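Uncharacterized peptidase Lmo0363 (Listeria monocytogenes, PDB 3L4E) is an uncharacterized member of the peptidase S51 family and probably acts as a serine-type peptidase, related to peptidase E. Local coordinates at residues A[88-93]-A[135-140]; A[129-134]-A[146-151]. All coordinates share one frame; numbering follows the deposited sequence.

Contacts 1 and 2 lie about 10 Å apart, centre to centre, on the same side of the chain's centre, and both draw on the long loop that runs from helix 121-124 to strand 157-159. Along the chain the order is 88-93, 129-134, 135-140, 146-151, so the two pairings interleave: contact 1 fastens the middle of that loop to the start of helix 90-100, while contact 2 closes the loop on itself. F91 joins them, its ring reached by I130, I133, Q134 and Y148 of contact 2 as well as by T139. The loop thereby packs over helix 90-100; contact 1 lies near the predicted charge-relay residues S120 and H161, contact 2 farther off.

Contact 1 (A[88-93]-A[135-140]); sequences GNTFFL and TMDSTK. With SO4 (sulfate ion), chain C.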
ATOM      1  N   GLY A  88       7.596  -0.006  -3.059  1.00 14.67           N
ATOM      2  CA  GLY A  88       8.919  -0.544  -2.814  1.00 14.38           C
ATOM      3  C   GLY A  88       8.900  -2.035  -3.078  1.00 16.10           C
ATOM      4  O   GLY A  88       8.133  -2.509  -3.922  1.00 18.37           O
ATOM      5  N   ASN A  89       9.736  -2.783  -2.364  1.00 17.26           N
ATOM      6  CA  ASN A  89       9.768  -4.228  -2.532  1.00 17.80           C
ATOM      7  C   ASN A  89       8.674  -4.884  -1.694  1.00 15.27           C
ATOM      8  O   ASN A  89       8.714  -4.837  -0.454  1.00 15.86           O
ATOM      9  CB  ASN A  89      11.141  -4.785  -2.170  1.00 20.76           C
ATOM     10  CG  ASN A  89      11.262  -6.252  -2.489  1.00 19.01           C
ATOM     11  OD1 ASN A  89      10.662  -7.092  -1.815  1.00 19.01           O
ATOM     12  ND2 ASN A  89      12.033  -6.573  -3.524  1.00 20.96           N
ATOM     13  N   THR A  90       7.697  -5.491  -2.369  1.00 14.16           N
ATOM     14  CA  THR A  90       6.551  -6.070  -1.672  1.00 13.64           C
ATOM     15  C   THR A  90       6.960  -7.194  -0.729  1.00 17.03           C
ATOM     16  O   THR A  90       6.380  -7.346   0.342  1.00 14.95           O
ATOM     17  CB  THR A  90       5.475  -6.612  -2.645  1.00 15.78           C
ATOM     18  OG1 THR A  90       5.177  -5.628  -3.634  1.00 16.46           O
ATOM     19  CG2 THR A  90       4.179  -6.973  -1.896  1.00 16.47           C
ATOM     20  N   PHE A  91       7.951  -7.991  -1.127  1.00 16.65           N
ATOM     21  CA  PHE A  91       8.366  -9.119  -0.297  1.00 16.58           C
ATOM     22  C   PHE A  91       9.028  -8.657   1.000  1.00 17.06           C
ATOM     23  O   PHE A  91       8.737  -9.180   2.070  1.00 16.63           O
ATOM     24  CB  PHE A  91       9.244 -10.089  -1.086  1.00 18.54           C
ATOM     25  CG  PHE A  91       8.528 -10.709  -2.241  1.00 19.05           C
ATOM     26  CD1 PHE A  91       7.795 -11.873  -2.079  1.00 25.04           C
ATOM     27  CD2 PHE A  91       8.557 -10.107  -3.493  1.00 22.33           C
ATOM     28  CE1 PHE A  91       7.115 -12.430  -3.144  1.00 27.75           C
ATOM     29  CE2 PHE A  91       7.883 -10.663  -4.561  1.00 23.94           C
ATOM     30  CZ  PHE A  91       7.160 -11.820  -4.386  1.00 29.26           C
ATOM     31  N   PHE A  92       9.889  -7.654   0.911  1.00 18.27           N
ATOM     32  CA  PHE A  92      10.513  -7.126   2.119  1.00 15.46           C
ATOM     33  C   PHE A  92       9.467  -6.518   3.052  1.00 13.07           C
ATOM     34  O   PHE A  92       9.499  -6.741   4.270  1.00 16.76           O
ATOM     35  CB  PHE A  92      11.586  -6.096   1.787  1.00 17.33           C
ATOM     36  CG  PHE A  92      12.310  -5.593   2.992  1.00 18.10           C
ATOM     37  CD1 PHE A  92      13.189  -6.420   3.679  1.00 22.79           C
ATOM     38  CD2 PHE A  92      12.089  -4.311   3.465  1.00 17.96           C
ATOM     39  CE1 PHE A  92      13.848  -5.971   4.805  1.00 25.34           C
ATOM     40  CE2 PHE A  92      12.743  -3.853   4.587  1.00 19.40           C
ATOM     41  CZ  PHE A  92      13.623  -4.683   5.263  1.00 21.47           C
ATOM     42  N   LEU A  93       8.537  -5.760   2.476  1.00 15.12           N
ATOM     43  CA  LEU A  93       7.426  -5.197   3.238  1.00 13.88           C
ATOM     44  C   LEU A  93       6.641  -6.273   3.994  1.00 12.27           C
ATOM     45  O   LEU A  93       6.431  -6.172   5.209  1.00 14.05           O
ATOM     46  CB  LEU A  93       6.501  -4.405   2.313  1.00 13.59           C
ATOM     47  CG  LEU A  93       5.192  -3.870   2.900  1.00 13.83           C
ATOM     48  CD1 LEU A  93       5.429  -2.852   4.010  1.00 15.31           C
ATOM     49  CD2 LEU A  93       4.332  -3.279   1.781  1.00 14.35           C
ATOM     50  N   THR A 135       7.877 -11.187 -10.420  1.00 39.15           N
ATOM     51  CA  THR A 135       8.615 -10.730 -11.598  1.00 38.56           C
ATOM     52  C   THR A 135       8.806  -9.208 -11.598  1.00 42.53           C
ATOM     53  O   THR A 135       9.584  -8.677 -12.393  1.00 44.80           O
ATOM     54  CB  THR A 135       7.980 -11.197 -12.941  1.00 39.76           C
ATOM     55  OG1 THR A 135       6.608 -10.784 -12.998  1.00 46.04           O
ATOM     56  CG2 THR A 135       8.059 -12.712 -13.085  1.00 42.56           C
HETATM   57  N   MSE A 136       8.110  -8.502 -10.716  0.61 37.02           N
HETATM   58  CA  MSE A 136       8.347  -7.070 -10.595  0.61 35.69           C
HETATM   59  C   MSE A 136       9.285  -6.781  -9.436  0.61 35.65           C
HETATM   60  O   MSE A 136      10.212  -5.977  -9.554  0.61 36.89           O
HETATM   61  CB  MSE A 136       7.044  -6.295 -10.406  0.61 31.77           C
HETATM   62  CG  MSE A 136       7.279  -4.812 -10.112  0.61 28.69           C
HETATM   63 SE   MSE A 136       5.657  -3.766  -9.878  0.52 28.78          SE
HETATM   64  CE  MSE A 136       4.928  -4.007 -11.678  0.61 30.02           C
ATOM     65  N   ASP A 137       9.037  -7.435  -8.309  1.00 32.47           N
ATOM     66  CA  ASP A 137       9.853  -7.199  -7.124  1.00 31.58           C
ATOM     67  C   ASP A 137      10.667  -8.443  -6.798  1.00 34.73           C
ATOM     68  O   ASP A 137      10.108  -9.532  -6.685  1.00 38.35           O
ATOM     69  CB  ASP A 137       8.967  -6.879  -5.920  1.00 28.73           C
ATOM     70  CG  ASP A 137       8.203  -5.585  -6.073  1.00 26.98           C
ATOM     71  OD1 ASP A 137       8.494  -4.816  -7.017  1.00 30.32           O
ATOM     72  OD2 ASP A 137       7.305  -5.341  -5.237  1.00 24.91           O
ATOM     73  N   SER A 138      11.974  -8.291  -6.612  1.00 33.11           N
ATOM     74  CA  SER A 138      12.839  -9.446  -6.352  1.00 31.05           C
ATOM     75  C   SER A 138      12.701 -10.045  -4.948  1.00 35.05           C
ATOM     76  O   SER A 138      12.740  -9.329  -3.948  1.00 37.21           O
ATOM     77  CB  SER A 138      14.304  -9.096  -6.601  1.00 34.04           C
ATOM     78  OG  SER A 138      15.134 -10.201  -6.273  1.00 37.20           O
ATOM     79  N   THR A 139      12.566 -11.367  -4.881  1.00 30.88           N
ATOM     80  CA  THR A 139      12.479 -12.063  -3.599  1.00 33.78           C
ATOM     81  C   THR A 139      13.831 -12.143  -2.892  1.00 34.16           C
ATOM     82  O   THR A 139      13.896 -12.496  -1.712  1.00 35.90           O
ATOM     83  CB  THR A 139      11.926 -13.490  -3.759  1.00 33.68           C
ATOM     84  OG1 THR A 139      12.815 -14.252  -4.578  1.00 33.11           O
ATOM     85  CG2 THR A 139      10.543 -13.470  -4.396  1.00 32.30           C
ATOM     86  N   LYS A 140      14.907 -11.820  -3.609  1.00 31.68           N
ATOM     87  CA  LYS A 140      16.248 -11.819  -3.023  1.00 32.51           C
ATOM     88  C   LYS A 140      16.342 -10.886  -1.827  1.00 30.77           C
ATOM     89  O   LYS A 140      17.202 -11.058  -0.960  1.00 34.53           O
ATOM     90  CB  LYS A 140      17.303 -11.388  -4.047  1.00 35.71           C
ATOM     91  CG  LYS A 140      17.393 -12.240  -5.295  1.00 43.58           C
ATOM     92  CD  LYS A 140      18.581 -11.796  -6.149  1.00 46.84           C
ATOM     93  CE  LYS A 140      18.403 -12.172  -7.614  1.00 56.34           C
ATOM     94  NZ  LYS A 140      17.349 -11.350  -8.280  1.00 58.62           N
TER
HETATM   95  S   SO4 C 207      13.776  -5.001  -6.583  0.87 49.98           S
HETATM   96  O1  SO4 C 207      14.783  -5.817  -5.913  0.90 60.42           O
HETATM   97  O2  SO4 C 207      14.381  -3.762  -7.057  0.94 49.86           O
HETATM   98  O3  SO4 C 207      13.239  -5.750  -7.711  0.96 49.51           O
HETATM   99  O4  SO4 C 207      12.695  -4.691  -5.648  0.96 52.76           O
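D137 and T90 are joined through a single carboxylate oxygen. D137 OD2 accepts two bonds: from T90 OG1 at 2.7 Å, nearly along the C-O axis, and from T90 N at 2.9 Å, from above the carboxylate plane. With T90 OG1 beside its own backbone N (chi1 -49°), hydroxyl and amide grip the same oxygen. G88 O also lies close to it, without a bond. The second link is N89, whose ND2 gives a fairly straight bond (165°) to S138 O at 2.9 Å, the acceptor almost in the amide plane. ND2 also donates to sulfate O4, and S138 N to sulfate O3, so the ion, probably from the crystallisation liquor, bridges the two segments. N89, at the N-cap of helix 90-100, accepts F92 N on OD1 at 2.9 Å, a capping bond. The apolar part is a CH-pi contact: T139 CG2 stands over the centre of the F91 ring, 3.6 Å from its centroid. D137 O approaches that ring obliquely, 3.3 Å from F91 CE2. The arrangement is thus a capped helix N-terminus whose first turn holds a loop carboxylate, close to the predicted charge-relay residues S120 and H161 of this S51 family protein.

Contact 2 (A[129-134]-A[146-151]); sequences NIAYIQ and TNYDAL
I130 and Y148 meet at about a right angle, with I130 CG1 resting 3.9 Å from Y148 CB. The isoleucine is forked: CG1, set between the backbone N and the carbonyl carbon (chi1 65°), meets the root of the tyrosine, while I130 CG2 lies 3.8 Å from A150 CB. The fork is flanked by the CB atoms of Y148 and A150, the residues before and after D149, with the bridged backbones beside it. A smaller bump, A131 CB, comes obliquely to the Y148 ring, 4.1 Å from Y148 CD2. The bridge is a single one, between N129 and D149; I130 N donates to Y148 O at 2.9 Å and N129 CA lies 3.3 Å from that oxygen in a CA-H...O contact. N129 ND2 sits over the face of the Y148-D149 peptide, 3.3 Å from Y148 C, and points almost straight (174°) at D149 OD1, 3.0 Å away, meeting the anti side of a carboxylate turned 80° from the amide. N129 OD1 accepts from A131 N in an Asx turn, so both ends of the amide are engaged. N147 makes a second Asx turn to D149 N. The contact is near the surface, but I130 reaches inward between T90, F91 and L94 of helix 90-100 and V124 of helix 121-124. Y148 sets its ring edge-to-face with F91, and Y132 OH ties the short 3-10 turn to T158 O in strand 157-159.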
ATOM      1  N   ASN A 129      -2.326 -13.294  -1.608  1.00 23.77           N
ATOM      2  CA  ASN A 129      -0.990 -13.879  -1.726  1.00 25.57           C
ATOM      3  C   ASN A 129      -0.183 -13.115  -2.772  1.00 27.21           C
ATOM      4  O   ASN A 129      -0.683 -12.843  -3.866  1.00 30.37           O
ATOM      5  CB  ASN A 129      -1.105 -15.370  -2.092  1.00 32.06           C
ATOM      6  CG  ASN A 129       0.241 -16.022  -2.353  1.00 30.55           C
ATOM      7  OD1 ASN A 129       0.858 -15.797  -3.394  1.00 32.95           O
ATOM      8  ND2 ASN A 129       0.697 -16.847  -1.414  1.00 32.96           N
ATOM      9  N   ILE A 130       1.055 -12.759  -2.443  1.00 22.70           N
ATOM     10  CA  ILE A 130       1.822 -11.854  -3.302  1.00 23.93           C
ATOM     11  C   ILE A 130       2.772 -12.546  -4.281  1.00 29.51           C
ATOM     12  O   ILE A 130       3.599 -11.889  -4.908  1.00 27.95           O
ATOM     13  CB  ILE A 130       2.611 -10.807  -2.482  1.00 20.50           C
ATOM     14  CG1 ILE A 130       3.694 -11.483  -1.627  1.00 20.76           C
ATOM     15  CG2 ILE A 130       1.665 -10.017  -1.599  1.00 19.15           C
ATOM     16  CD1 ILE A 130       4.657 -10.500  -0.968  1.00 18.22           C
ATOM     17  N   ALA A 131       2.656 -13.861  -4.423  1.00 30.36           N
ATOM     18  CA  ALA A 131       3.545 -14.580  -5.326  1.00 32.23           C
ATOM     19  C   ALA A 131       3.533 -13.984  -6.732  1.00 33.14           C
ATOM     20  O   ALA A 131       4.568 -13.925  -7.395  1.00 33.33           O
ATOM     21  CB  ALA A 131       3.197 -16.072  -5.362  1.00 35.88           C
ATOM     22  N   TYR A 132       2.366 -13.522  -7.174  1.00 33.37           N
ATOM     23  CA  TYR A 132       2.203 -13.019  -8.535  1.00 35.29           C
ATOM     24  C   TYR A 132       3.067 -11.798  -8.853  1.00 35.31           C
ATOM     25  O   TYR A 132       3.264 -11.464 -10.025  1.00 36.50           O
ATOM     26  CB  TYR A 132       0.730 -12.703  -8.819  1.00 35.13           C
ATOM     27  CG  TYR A 132       0.179 -11.495  -8.068  1.00 31.41           C
ATOM     28  CD1 TYR A 132       0.094 -10.248  -8.676  1.00 31.64           C
ATOM     29  CD2 TYR A 132      -0.270 -11.612  -6.759  1.00 29.40           C
ATOM     30  CE1 TYR A 132      -0.417  -9.149  -7.997  1.00 28.50           C
ATOM     31  CE2 TYR A 132      -0.779 -10.529  -6.071  1.00 26.55           C
ATOM     32  CZ  TYR A 132      -0.854  -9.295  -6.694  1.00 24.77           C
ATOM     33  OH  TYR A 132      -1.372  -8.221  -6.003  1.00 25.48           O
ATOM     34  N   ILE A 133       3.579 -11.130  -7.820  1.00 34.38           N
ATOM     35  CA  ILE A 133       4.343  -9.904  -8.034  1.00 31.35           C
ATOM     36  C   ILE A 133       5.854 -10.157  -8.154  1.00 34.56           C
ATOM     37  O   ILE A 133       6.629  -9.218  -8.338  1.00 31.90           O
ATOM     38  CB  ILE A 133       4.032  -8.837  -6.933  1.00 30.71           C
ATOM     39  CG1 ILE A 133       4.097  -7.413  -7.503  1.00 30.61           C
ATOM     40  CG2 ILE A 133       4.945  -8.989  -5.727  1.00 29.07           C
ATOM     41  CD1 ILE A 133       3.038  -7.122  -8.540  1.00 29.33           C
ATOM     42  N   GLN A 134       6.267 -11.422  -8.086  1.00 33.23           N
ATOM     43  CA  GLN A 134       7.694 -11.753  -8.035  1.00 35.57           C
ATOM     44  C   GLN A 134       8.522 -11.387  -9.274  1.00 39.17           C
ATOM     45  O   GLN A 134       9.749 -11.303  -9.188  1.00 38.15           O
ATOM     46  CB  GLN A 134       7.907 -13.230  -7.684  1.00 38.10           C
ATOM     47  CG  GLN A 134       7.366 -14.206  -8.705  1.00 40.09           C
ATOM     48  CD  GLN A 134       7.357 -15.620  -8.175  1.00 47.45           C
ATOM     49  OE1 GLN A 134       6.298 -16.220  -7.998  1.00 55.05           O
ATOM     50  NE2 GLN A 134       8.542 -16.155  -7.897  1.00 47.35           N
ATOM     51  N   THR A 146       8.829 -16.886   4.347  1.00 23.13           N
ATOM     52  CA  THR A 146       8.662 -18.271   3.891  1.00 29.38           C
ATOM     53  C   THR A 146       7.296 -18.588   3.289  1.00 29.80           C
ATOM     54  O   THR A 146       7.086 -19.669   2.742  1.00 31.83           O
ATOM     55  CB  THR A 146       8.909 -19.279   5.036  1.00 33.02           C
ATOM     56  OG1 THR A 146       7.978 -19.037   6.096  1.00 28.75           O
ATOM     57  CG2 THR A 146      10.327 -19.151   5.571  1.00 39.25           C
ATOM     58  N   ASN A 147       6.371 -17.649   3.401  1.00 29.39           N
ATOM     59  CA  ASN A 147       5.012 -17.832   2.925  1.00 29.54           C
ATOM     60  C   ASN A 147       4.541 -16.496   2.360  1.00 25.15           C
ATOM     61  O   ASN A 147       4.683 -15.459   3.004  1.00 24.48           O
ATOM     62  CB  ASN A 147       4.131 -18.259   4.094  1.00 36.28           C
ATOM     63  CG  ASN A 147       2.691 -18.513   3.701  1.00 42.03           C
ATOM     64  OD1 ASN A 147       2.223 -18.085   2.656  1.00 41.93           O
ATOM     65  ND2 ASN A 147       1.975 -19.223   4.564  1.00 51.58           N
ATOM     66  N   TYR A 148       4.012 -16.505   1.141  1.00 23.68           N
ATOM     67  CA  TYR A 148       3.652 -15.254   0.496  1.00 24.11           C
ATOM     68  C   TYR A 148       2.198 -14.834   0.739  1.00 23.34           C
ATOM     69  O   TYR A 148       1.731 -13.850   0.168  1.00 21.25           O
ATOM     70  CB  TYR A 148       4.008 -15.312  -0.996  1.00 29.38           C
ATOM     71  CG  TYR A 148       5.500 -15.484  -1.224  1.00 33.24           C
ATOM     72  CD1 TYR A 148       6.421 -14.946  -0.329  1.00 34.07           C
ATOM     73  CD2 TYR A 148       5.989 -16.184  -2.323  1.00 39.57           C
ATOM     74  CE1 TYR A 148       7.782 -15.093  -0.519  1.00 35.63           C
ATOM     75  CE2 TYR A 148       7.355 -16.333  -2.523  1.00 41.58           C
ATOM     76  CZ  TYR A 148       8.248 -15.785  -1.615  1.00 42.85           C
ATOM     77  OH  TYR A 148       9.611 -15.925  -1.793  1.00 44.47           O
ATOM     78  N   ASP A 149       1.490 -15.562   1.600  1.00 24.81           N
ATOM     79  CA  ASP A 149       0.141 -15.153   1.998  1.00 22.77           C
ATOM     80  C   ASP A 149       0.184 -13.776   2.643  1.00 22.94           C
ATOM     81  O   ASP A 149       1.032 -13.519   3.494  1.00 21.44           O
ATOM     82  CB  ASP A 149      -0.464 -16.142   2.981  1.00 25.08           C
ATOM     83  CG  ASP A 149      -0.931 -17.408   2.316  1.00 26.91           C
ATOM     84  OD1 ASP A 149      -0.862 -17.497   1.067  1.00 30.26           O
ATOM     85  OD2 ASP A 149      -1.364 -18.318   3.051  1.00 27.58           O
ATOM     86  N   ALA A 150      -0.745 -12.905   2.254  1.00 19.64           N
ATOM     87  CA  ALA A 150      -0.707 -11.509   2.684  1.00 16.99           C
ATOM     88  C   ALA A 150      -1.927 -11.111   3.529  1.00 18.10           C
ATOM     89  O   ALA A 150      -2.493 -11.955   4.236  1.00 22.23           O
ATOM     90  CB  ALA A 150      -0.543 -10.597   1.481  1.00 16.72           C
ATOM     91  N   LEU A 151      -2.324  -9.837   3.473  1.00 18.42           N
ATOM     92  CA  LEU A 151      -3.390  -9.344   4.353  1.00 19.24           C
ATOM     93  C   LEU A 151      -4.751  -9.943   4.017  1.00 23.23           C
ATOM     94  O   LEU A 151      -5.619 -10.051   4.880  1.00 23.50           O
ATOM     95  CB  LEU A 151      -3.478  -7.811   4.336  1.00 18.32           C
ATOM     96  CG  LEU A 151      -2.223  -7.043   4.744  1.00 18.13           C
ATOM     97  CD1 LEU A 151      -2.464  -5.539   4.607  1.00 18.25           C
ATOM     98  CD2 LEU A 151      -1.796  -7.392   6.156  1.00 22.62           C
TER